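Local coordinates for protein Orf11 (Staphylococcus phage P68, PDB 6O43) that is a potential lysin that probably degrades the staphylococcal cell wall for the phage, at residues T22-V27 against K46-L51. Sequence-based numbering, arbitrary orientation.
Sequences TIDQLV and KIRQVL
Two helices of this all-helical chain, 23-30 and 44-57, pack through Ile23 and Val27 of the first against Ile47, Arg48 and Leu51 of the second. The short segments run closer to antiparallel than to parallel, at 131° with axes 10.3 Å apart, so that Ile23 lies beside Leu51 and Val27 beside Ile47. The Ile23 and Leu51 side chains run past one another, pointing opposite ways: CD1 of Ile23 touches CB of Leu51 at 3.8 Å, while Leu51 CD1 touches both CG2 of Ile23 and CB of Leu26. Both methyls of Val27 meet Ile47 CG2. The CG2 branch of Val27, anti to its own carbonyl carbon, also packs on the Arg48 side chain, 3.9 Å from Arg48 CG, and lies 4.1 Å above the centre of one guanidinium face.

The Arg48 chain is extended from CG to NE, and the bend at chi4 (-76°) sets the guanidinium against the first turn of the other helix. There, Arg48 NH1 donates to Asp24 OD1 at 2.6 Å, nearly along the C-O axis and close to the guanidinium plane; Arg48 NH2 adds a weak, bent bond of 3.3 Å to the same Asp24 OD1. With the two planar groups turned 72° apart, one carboxylate oxygen takes both bonds. Asp24 sits within the first turn, which Thr22 and Gln25 close as a capping box: Gln25 N donates to Thr22 OG1 at 3.1 Å, and Thr22 N to Gln25 OE1.

Pro61 of helix 61-71 touches Ile23 and Leu26, continuing the apolar layer. The contact thus sets a largely buried aliphatic patch beside a charged, more exposed edge, where the hold on Asp24 OD1 and the cover of Val27 CG2 over one face should together limit rotation of the guanidinium.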
loop_
_atom_site.group_PDB
_atom_site.type_symbol
_atom_site.label_atom_id
_atom_site.label_comp_id
_atom_site.label_asym_id
_atom_site.label_seq_id
_atom_site.Cartn_x
_atom_site.Cartn_y
_atom_site.Cartn_z
ATOM N N THR A 22 -8.913 -0.261 15.073
ATOM C CA THR A 22 -9.450 -1.606 15.205
ATOM C C THR A 22 -10.409 -1.913 14.060
ATOM O O THR A 22 -10.835 -1.031 13.310
ATOM C CB THR A 22 -10.177 -1.772 16.541
ATOM O OG1 THR A 22 -11.506 -1.259 16.414
ATOM C CG2 THR A 22 -9.447 -1.018 17.648
ATOM N N ILE A 23 -10.757 -3.196 13.941
ATOM C CA ILE A 23 -11.710 -3.610 12.916
ATOM C C ILE A 23 -13.072 -2.974 13.166
ATOM O O ILE A 23 -13.774 -2.592 12.222
ATOM C CB ILE A 23 -11.797 -5.147 12.856
ATOM C CG1 ILE A 23 -10.536 -5.720 12.201
ATOM C CG2 ILE A 23 -13.057 -5.586 12.117
ATOM C CD1 ILE A 23 -10.527 -7.230 12.090
ATOM N N ASP A 24 -13.465 -2.847 14.438
ATOM C CA ASP A 24 -14.710 -2.155 14.761
ATOM C C ASP A 24 -14.703 -0.730 14.224
ATOM O O ASP A 24 -15.684 -0.277 13.626
ATOM C CB ASP A 24 -14.938 -2.146 16.274
ATOM C CG ASP A 24 -15.515 -3.447 16.784
ATOM O OD1 ASP A 24 -16.098 -4.198 15.975
ATOM O OD2 ASP A 24 -15.394 -3.712 18.001
ATOM N N GLN A 25 -13.602 -0.007 14.434
ATOM C CA GLN A 25 -13.504 1.350 13.914
ATOM C C GLN A 25 -13.447 1.368 12.392
ATOM O O GLN A 25 -13.927 2.321 11.768
ATOM C CB GLN A 25 -12.278 2.046 14.506
ATOM C CG GLN A 25 -12.372 2.262 16.011
ATOM C CD GLN A 25 -11.029 2.561 16.646
ATOM O OE1 GLN A 25 -10.076 1.795 16.501
ATOM N NE2 GLN A 25 -10.947 3.680 17.354
ATOM N N LEU A 26 -12.892 0.317 11.780
ATOM C CA LEU A 26 -12.693 0.320 10.333
ATOM C C LEU A 26 -13.997 0.083 9.580
ATOM O O LEU A 26 -14.245 0.721 8.553
ATOM C CB LEU A 26 -11.653 -0.735 9.942
ATOM C CG LEU A 26 -10.187 -0.427 10.270
ATOM C CD1 LEU A 26 -9.294 -1.616 9.933
ATOM C CD2 LEU A 26 -9.721 0.818 9.525
ATOM N N VAL A 27 -14.849 -0.820 10.076
ATOM C CA VAL A 27 -16.005 -1.257 9.286
ATOM C C VAL A 27 -16.864 -0.086 8.826
ATOM O O VAL A 27 -17.093 0.042 7.612
ATOM C CB VAL A 27 -16.815 -2.309 10.066
ATOM C CG1 VAL A 27 -18.059 -2.692 9.279
ATOM C CG2 VAL A 27 -15.957 -3.533 10.346
ATOM N N LYS A 46 -19.811 -9.492 6.316
ATOM C CA LYS A 46 -18.851 -9.905 5.295
ATOM C C LYS A 46 -17.591 -9.045 5.341
ATOM O O LYS A 46 -16.481 -9.550 5.128
ATOM C CB LYS A 46 -19.496 -9.858 3.909
ATOM C CG LYS A 46 -20.575 -10.919 3.709
ATOM C CD LYS A 46 -21.114 -10.922 2.288
ATOM C CE LYS A 46 -22.018 -12.123 2.060
ATOM N NZ LYS A 46 -22.648 -12.131 0.706
ATOM N N ILE A 47 -17.738 -7.750 5.623
ATOM C CA ILE A 47 -16.566 -6.890 5.776
ATOM C C ILE A 47 -15.692 -7.390 6.921
ATOM O O ILE A 47 -14.470 -7.519 6.784
ATOM C CB ILE A 47 -16.997 -5.428 5.986
ATOM C CG1 ILE A 47 -17.716 -4.896 4.744
ATOM C CG2 ILE A 47 -15.799 -4.563 6.328
ATOM C CD1 ILE A 47 -18.280 -3.494 4.918
ATOM N N ARG A 48 -16.312 -7.693 8.066
ATOM C CA ARG A 48 -15.568 -8.260 9.187
ATOM C C ARG A 48 -14.906 -9.573 8.812
ATOM O O ARG A 48 -13.763 -9.833 9.198
ATOM C CB ARG A 48 -16.492 -8.485 10.380
ATOM C CG ARG A 48 -16.881 -7.230 11.088
ATOM C CD ARG A 48 -17.943 -7.503 12.142
ATOM N NE ARG A 48 -18.532 -6.248 12.580
ATOM C CZ ARG A 48 -17.935 -5.402 13.408
ATOM N NH1 ARG A 48 -16.735 -5.688 13.897
ATOM N NH2 ARG A 48 -18.536 -4.270 13.741
ATOM N N GLN A 49 -15.631 -10.435 8.101
ATOM C CA GLN A 49 -15.062 -11.695 7.642
ATOM C C GLN A 49 -13.781 -11.456 6.849
ATOM O O GLN A 49 -12.767 -12.130 7.058
ATOM C CB GLN A 49 -16.098 -12.440 6.801
ATOM C CG GLN A 49 -15.713 -13.852 6.423
ATOM C CD GLN A 49 -16.614 -14.416 5.345
ATOM O OE1 GLN A 49 -17.219 -13.669 4.573
ATOM N NE2 GLN A 49 -16.713 -15.739 5.287
ATOM N N VAL A 50 -13.809 -10.475 5.946
ATOM C CA VAL A 50 -12.643 -10.178 5.118
ATOM C C VAL A 50 -11.499 -9.647 5.973
ATOM O O VAL A 50 -10.368 -10.142 5.902
ATOM C CB VAL A 50 -13.023 -9.184 4.007
ATOM C CG1 VAL A 50 -11.774 -8.612 3.360
ATOM C CG2 VAL A 50 -13.912 -9.866 2.976
ATOM N N LEU A 51 -11.775 -8.636 6.796
ATOM C CA LEU A 51 -10.718 -8.027 7.599
ATOM C C LEU A 51 -10.101 -9.035 8.562
ATOM O O LEU A 51 -8.876 -9.098 8.709
ATOM C CB LEU A 51 -11.269 -6.818 8.351
ATOM C CG LEU A 51 -11.743 -5.702 7.419
ATOM C CD1 LEU A 51 -12.259 -4.507 8.209
ATOM C CD2 LEU A 51 -10.612 -5.295 6.480
#